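PDB 5IN1: MRG701 from Oryza sativa, which probably reads methylated lysines on histone H3 tails through its chromodomain, as other MRG-family chromatin proteins do, and thereby takes part in transcriptional regulation. Local coordinates for residues A[16-21]-A[39-44]; A[20-25]-A[32-37]. One frame throughout, in Å; residues are numbered along the deposited sequence.

Contact 1 of 2, residues A[16-21]-A[39-44]; sequences LLYEAK and LGWSKS
Residues 16-21 of strand 16-28 meet residues 39-44, in the loop after strand 31-38, at one backbone bond, Leu39 N to Glu19 O, 3.0 Å long, and the loop then turns away past Gly40. The bond is nearly straight, 165° at the hydrogen, and it lands on a lone pair in the carbonyl plane. Leu39 carries much of the packing. With CG beside its backbone N, anti to the carbonyl carbon, it sends its two methyls to different neighbours. Leu39 crosses Glu19 obliquely, and its CD1 rests against the extended chain from CB to OE1, 3.6 Å from Glu19 OE1. Leu39 crosses the Lys21 chain at about a right angle, with CD2 3.7 Å from Lys21 NZ. The lysine starts in the crowded position between N and the carbonyl carbon (chi1 62°) and bends at chi4, which brings its amine back over the methyl. Lys21 NZ and Lys43 NZ are 5.4 Å apart, a mild repulsion if both are charged. Lys43 has its counter-ion in Asp46.

The second meeting is aromatic. Trp41 points its benzo edge at one face of Tyr18, in an edge-to-face pair with planes at 55° and centroids 4.9 Å apart. The touching atom is Trp41 CZ2, 3.7 Å from Tyr18 CE1 and displaced toward the rim of the tyrosine ring. Further along the loop, Ser42 OG accepts from Ser44 N, forming an ST turn. His13, Tyr18, Tyr38, Trp41 and Trp45 form an aromatic cluster, consistent with the methyl-lysine cage of related MRG chromodomains.

Contact 2 of 2, residues A[20-25]-A[32-37]; sequences AKVQKS and WRYHVH
Gln23 and His35 make the one side-chain hydrogen bond between these strands. His35 ND1 donates to Gln23 OE1 at 2.7 Å, so this nitrogen carries a proton. The oxygen lies close to the plane of the imidazole, but the donor sits above the amide carbonyl plane, 28° out of it. The amide and ring planes are close to parallel, 18° apart. Gln23 is extended beyond CG, and its NE2 passes 3.6 Å from His37 CB. That NE2 and His37 ND1 both bond Asp46, one to each carboxylate oxygen. Lys21 and His37 run side by side, pointing the same way, with Lys21 NZ 3.5 Å from His37 CD2. Lys21 would tend to disfavour protonation of His37 and Asp46 to favour it; the net effect is not settled.

On the face of Val22, Ser25, Tyr34 and Val36, the Val22 and Tyr34 side chains cross obliquely, Val22 CG1 touching Tyr34 CD1. Ser25 OG meets the edge of the tyrosine ring in its plane, 3.4 Å from Tyr34 CD1, while bonding Phe3 O. Ser25 CB also touches Trp32 CZ3 at 3.9 Å.

The backbones pair antiparallel, with Lys21 and His37 bonded both ways. His35 O takes a 2.7 Å bond from Gln23 N and a weak one from Lys24 N. His35 N returns a bond to Lys24 O. Gln23 and Lys24 thus both face His35, a classic beta bulge in the central hairpin of this chromodomain sheet.

How the contacts relate
Strand 16-28 serves both contacts, which share Ala20 and Lys21. From there the chain turns at the end of the hairpin and returns as strand 31-38. Contact 2 closes this shorter loop, joining 20-25 to 32-37. Past the end of the returning strand, the chain reaches 39-44, and contact 1 closes the longer loop back to 16-21. Contact 1 therefore continues the hairpin pairing outward, and the two loops nest without crossing. Their centres are about 11 Å apart. Lys43 NZ packs beside Gln23 NE2 and His37 ND1, and all three have Asp46 as polar partner. Together they tie the sheet to the loop that leads to strand 47-50.

Contact 1 of 2, residues A[16-21]-A[39-44]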
loop_
_atom_site.group_PDB
_atom_site.type_symbol
_atom_site.label_atom_id
_atom_site.label_comp_id
_atom_site.label_asym_id
_atom_site.label_seq_id
_atom_site.Cartn_x
_atom_site.Cartn_y
_atom_site.Cartn_z
ATOM N N LEU A 16 18.087 14.849 14.281
ATOM C CA LEU A 16 19.050 14.552 13.225
ATOM C C LEU A 16 18.550 13.404 12.365
ATOM O O LEU A 16 17.730 12.592 12.805
ATOM C CB LEU A 16 20.437 14.211 13.805
ATOM C CG LEU A 16 21.079 15.286 14.684
ATOM C CD1 LEU A 16 22.399 14.792 15.244
ATOM C CD2 LEU A 16 21.298 16.550 13.860
ATOM N N LEU A 17 19.091 13.318 11.154
ATOM C CA LEU A 17 18.765 12.247 10.227
ATOM C C LEU A 17 19.809 11.137 10.239
ATOM O O LEU A 17 21.006 11.412 10.142
ATOM C CB LEU A 17 18.646 12.809 8.813
ATOM C CG LEU A 17 17.375 13.630 8.566
ATOM C CD1 LEU A 17 17.501 14.429 7.284
ATOM C CD2 LEU A 17 16.151 12.705 8.523
ATOM N N TYR A 18 19.344 9.886 10.293
ATOM C CA TYR A 18 20.235 8.720 10.333
ATOM C C TYR A 18 19.901 7.776 9.184
ATOM O O TYR A 18 18.725 7.609 8.818
ATOM C CB TYR A 18 20.101 7.973 11.667
ATOM C CG TYR A 18 20.416 8.840 12.857
ATOM C CD1 TYR A 18 21.695 8.894 13.389
ATOM C CD2 TYR A 18 19.434 9.648 13.424
ATOM C CE1 TYR A 18 21.989 9.717 14.461
ATOM C CE2 TYR A 18 19.726 10.486 14.495
ATOM C CZ TYR A 18 20.993 10.502 15.004
ATOM O OH TYR A 18 21.257 11.321 16.069
ATOM N N GLU A 19 20.911 7.152 8.601
ATOM C CA GLU A 19 20.614 6.144 7.604
ATOM C C GLU A 19 19.955 4.940 8.271
ATOM O O GLU A 19 20.356 4.513 9.362
ATOM C CB GLU A 19 21.871 5.723 6.843
ATOM C CG GLU A 19 21.498 5.026 5.540
ATOM C CD GLU A 19 22.686 4.724 4.633
ATOM O OE1 GLU A 19 23.834 4.668 5.116
ATOM O OE2 GLU A 19 22.441 4.553 3.412
ATOM N N ALA A 20 18.939 4.404 7.606
ATOM C CA ALA A 20 18.186 3.266 8.107
ATOM C C ALA A 20 17.834 2.375 6.945
ATOM O O ALA A 20 17.920 2.799 5.791
ATOM C CB ALA A 20 16.910 3.727 8.834
ATOM N N LYS A 21 17.422 1.149 7.238
ATOM C CA LYS A 21 16.924 0.279 6.192
ATOM C C LYS A 21 15.522 -0.210 6.535
ATOM O O LYS A 21 15.203 -0.528 7.689
ATOM C CB LYS A 21 17.863 -0.894 5.965
ATOM C CG LYS A 21 18.018 -1.784 7.151
ATOM C CD LYS A 21 18.917 -2.960 6.819
ATOM C CE LYS A 21 19.389 -3.659 8.082
ATOM N NZ LYS A 21 20.864 -3.550 8.261
ATOM N N LEU A 39 21.030 2.074 10.888
ATOM C CA LEU A 39 22.293 1.391 10.578
ATOM C C LEU A 39 23.344 1.702 11.641
ATOM O O LEU A 39 23.597 2.871 11.964
ATOM C CB LEU A 39 22.825 1.782 9.201
ATOM C CG LEU A 39 21.880 1.524 8.033
ATOM C CD1 LEU A 39 22.616 1.677 6.716
ATOM C CD2 LEU A 39 21.228 0.144 8.145
ATOM N N GLY A 40 23.966 0.645 12.166
ATOM C CA GLY A 40 24.972 0.774 13.205
ATOM C C GLY A 40 24.415 0.850 14.619
ATOM O O GLY A 40 25.192 0.884 15.577
ATOM N N TRP A 41 23.086 0.874 14.756
ATOM C CA TRP A 41 22.450 0.954 16.074
ATOM C C TRP A 41 21.999 -0.413 16.556
ATOM O O TRP A 41 21.885 -1.344 15.770
ATOM C CB TRP A 41 21.237 1.885 16.042
ATOM C CG TRP A 41 21.550 3.334 16.036
ATOM C CD1 TRP A 41 22.741 3.923 15.706
ATOM C CD2 TRP A 41 20.660 4.397 16.397
ATOM N NE1 TRP A 41 22.640 5.287 15.836
ATOM C CE2 TRP A 41 21.375 5.604 16.260
ATOM C CE3 TRP A 41 19.339 4.442 16.848
ATOM C CZ2 TRP A 41 20.802 6.846 16.525
ATOM C CZ3 TRP A 41 18.774 5.678 17.113
ATOM C CH2 TRP A 41 19.514 6.865 16.959
ATOM N N SER A 42 21.735 -0.513 17.855
ATOM C CA SER A 42 21.167 -1.720 18.442
ATOM C C SER A 42 19.848 -2.093 17.774
ATOM O O SER A 42 19.062 -1.215 17.412
ATOM C CB SER A 42 20.935 -1.519 19.944
ATOM O OG SER A 42 20.212 -2.598 20.505
ATOM N N LYS A 43 19.591 -3.390 17.643
ATOM C CA LYS A 43 18.305 -3.882 17.158
ATOM C C LYS A 43 17.162 -3.487 18.096
ATOM O O LYS A 43 16.009 -3.445 17.671
ATOM C CB LYS A 43 18.336 -5.403 16.986
ATOM C CG LYS A 43 19.398 -5.926 16.035
ATOM C CD LYS A 43 19.270 -5.325 14.630
ATOM C CE LYS A 43 18.087 -5.889 13.850
ATOM N NZ LYS A 43 18.029 -5.381 12.461
ATOM N N SER A 44 17.479 -3.188 19.355
ATOM C CA SER A 44 16.505 -2.646 20.307
ATOM C C SER A 44 15.763 -1.428 19.770
ATOM O O SER A 44 14.611 -1.194 20.138
ATOM C CB SER A 44 17.183 -2.264 21.627
ATOM O OG SER A 44 17.582 -3.416 22.350
#

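Contact 2 of 2, residues A[20-25]-A[32-37]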
loop_
_atom_site.group_PDB
_atom_site.type_symbol
_atom_site.label_atom_id
_atom_site.label_comp_id
_atom_site.label_asym_id
_atom_site.label_seq_id
_atom_site.Cartn_x
_atom_site.Cartn_y
_atom_site.Cartn_z
ATOM N N ALA A 20 18.939 4.404 7.606
ATOM C CA ALA A 20 18.186 3.266 8.107
ATOM C C ALA A 20 17.834 2.375 6.945
ATOM O O ALA A 20 17.920 2.799 5.791
ATOM C CB ALA A 20 16.910 3.727 8.834
ATOM N N LYS A 21 17.422 1.149 7.238
ATOM C CA LYS A 21 16.924 0.279 6.192
ATOM C C LYS A 21 15.522 -0.210 6.535
ATOM O O LYS A 21 15.203 -0.528 7.689
ATOM C CB LYS A 21 17.863 -0.894 5.965
ATOM C CG LYS A 21 18.018 -1.784 7.151
ATOM C CD LYS A 21 18.917 -2.960 6.819
ATOM C CE LYS A 21 19.389 -3.659 8.082
ATOM N NZ LYS A 21 20.864 -3.550 8.261
ATOM N N VAL A 22 14.682 -0.266 5.515
ATOM C CA VAL A 22 13.323 -0.767 5.669
ATOM C C VAL A 22 13.336 -2.293 5.726
ATOM O O VAL A 22 13.800 -2.943 4.793
ATOM C CB VAL A 22 12.430 -0.290 4.515
ATOM C CG1 VAL A 22 11.027 -0.895 4.647
ATOM C CG2 VAL A 22 12.374 1.217 4.483
ATOM N N GLN A 23 12.860 -2.845 6.835
ATOM C CA GLN A 23 12.781 -4.293 7.043
ATOM C C GLN A 23 11.459 -4.842 6.522
ATOM O O GLN A 23 11.418 -5.935 5.961
ATOM C CB GLN A 23 12.923 -4.638 8.524
ATOM C CG GLN A 23 14.270 -4.276 9.129
ATOM C CD GLN A 23 14.236 -4.297 10.641
ATOM O OE1 GLN A 23 13.355 -3.695 11.261
ATOM N NE2 GLN A 23 15.189 -4.990 11.247
ATOM N N LYS A 24 10.382 -4.088 6.728
ATOM C CA LYS A 24 9.034 -4.498 6.329
ATOM C C LYS A 24 8.199 -3.263 6.024
ATOM O O LYS A 24 8.360 -2.238 6.678
ATOM C CB LYS A 24 8.381 -5.337 7.439
ATOM C CG LYS A 24 8.881 -6.786 7.483
ATOM C CD LYS A 24 8.326 -7.593 8.657
ATOM C CE LYS A 24 9.329 -8.663 9.105
ATOM N NZ LYS A 24 8.886 -10.062 8.825
ATOM N N SER A 25 7.312 -3.365 5.036
ATOM C CA SER A 25 6.367 -2.304 4.696
ATOM C C SER A 25 4.952 -2.868 4.775
ATOM O O SER A 25 4.692 -3.972 4.290
ATOM C CB SER A 25 6.621 -1.749 3.289
ATOM O OG SER A 25 7.981 -1.360 3.110
ATOM N N TRP A 32 0.860 3.891 4.939
ATOM C CA TRP A 32 2.024 3.019 4.991
ATOM C C TRP A 32 2.734 3.118 6.345
ATOM O O TRP A 32 2.907 4.214 6.889
ATOM C CB TRP A 32 3.005 3.367 3.867
ATOM C CG TRP A 32 2.582 2.845 2.520
ATOM C CD1 TRP A 32 2.001 3.556 1.503
ATOM C CD2 TRP A 32 2.695 1.496 2.055
ATOM N NE1 TRP A 32 1.747 2.729 0.438
ATOM C CE2 TRP A 32 2.156 1.458 0.744
ATOM C CE3 TRP A 32 3.184 0.317 2.616
ATOM C CZ2 TRP A 32 2.107 0.286 -0.016
ATOM C CZ3 TRP A 32 3.144 -0.846 1.866
ATOM C CH2 TRP A 32 2.594 -0.854 0.558
ATOM N N ARG A 33 3.149 1.977 6.889
ATOM C CA ARG A 33 4.104 1.988 8.001
ATOM C C ARG A 33 5.286 1.112 7.642
ATOM O O ARG A 33 5.169 0.179 6.838
ATOM C CB ARG A 33 3.466 1.530 9.321
ATOM C CG ARG A 33 2.997 0.083 9.355
ATOM C CD ARG A 33 2.503 -0.277 10.750
ATOM N NE ARG A 33 2.315 -1.720 10.921
ATOM C CZ ARG A 33 2.218 -2.322 12.101
ATOM N NH1 ARG A 33 2.298 -1.609 13.219
ATOM N NH2 ARG A 33 2.036 -3.641 12.161
ATOM N N TYR A 34 6.433 1.430 8.229
ATOM C CA TYR A 34 7.700 0.830 7.858
ATOM C C TYR A 34 8.442 0.417 9.113
ATOM O O TYR A 34 8.636 1.241 10.011
ATOM C CB TYR A 34 8.543 1.821 7.059
ATOM C CG TYR A 34 7.839 2.388 5.848
ATOM C CD1 TYR A 34 7.757 1.658 4.673
ATOM C CD2 TYR A 34 7.244 3.636 5.881
ATOM C CE1 TYR A 34 7.103 2.171 3.557
ATOM C CE2 TYR A 34 6.604 4.153 4.777
ATOM C CZ TYR A 34 6.547 3.421 3.615
ATOM O OH TYR A 34 5.894 3.935 2.510
ATOM N N HIS A 35 8.868 -0.837 9.171
ATOM C CA HIS A 35 9.664 -1.294 10.299
ATOM C C HIS A 35 11.097 -1.097 9.867
ATOM O O HIS A 35 11.534 -1.696 8.889
ATOM C CB HIS A 35 9.380 -2.761 10.666
ATOM C CG HIS A 35 9.714 -3.103 12.085
ATOM N ND1 HIS A 35 10.949 -3.591 12.470
ATOM C CD2 HIS A 35 8.973 -3.028 13.222
ATOM C CE1 HIS A 35 10.949 -3.804 13.775
ATOM N NE2 HIS A 35 9.765 -3.474 14.254
ATOM N N VAL A 36 11.811 -0.224 10.573
ATOM C CA VAL A 36 13.149 0.163 10.150
ATOM C C VAL A 36 14.203 -0.225 11.168
ATOM O O VAL A 36 13.934 -0.308 12.365
ATOM C CB VAL A 36 13.235 1.687 9.877
ATOM C CG1 VAL A 36 12.258 2.084 8.751
ATOM C CG2 VAL A 36 13.003 2.520 11.159
ATOM N N HIS A 37 15.408 -0.475 10.653
ATOM C CA HIS A 37 16.597 -0.669 11.464
ATOM C C HIS A 37 17.545 0.507 11.202
ATOM O O HIS A 37 17.809 0.816 10.047
ATOM C CB HIS A 37 17.283 -2.003 11.126
ATOM C CG HIS A 37 18.635 -2.145 11.759
ATOM N ND1 HIS A 37 18.791 -2.302 13.115
ATOM C CD2 HIS A 37 19.883 -2.102 11.236
ATOM C CE1 HIS A 37 20.080 -2.357 13.408
ATOM N NE2 HIS A 37 20.766 -2.245 12.282
#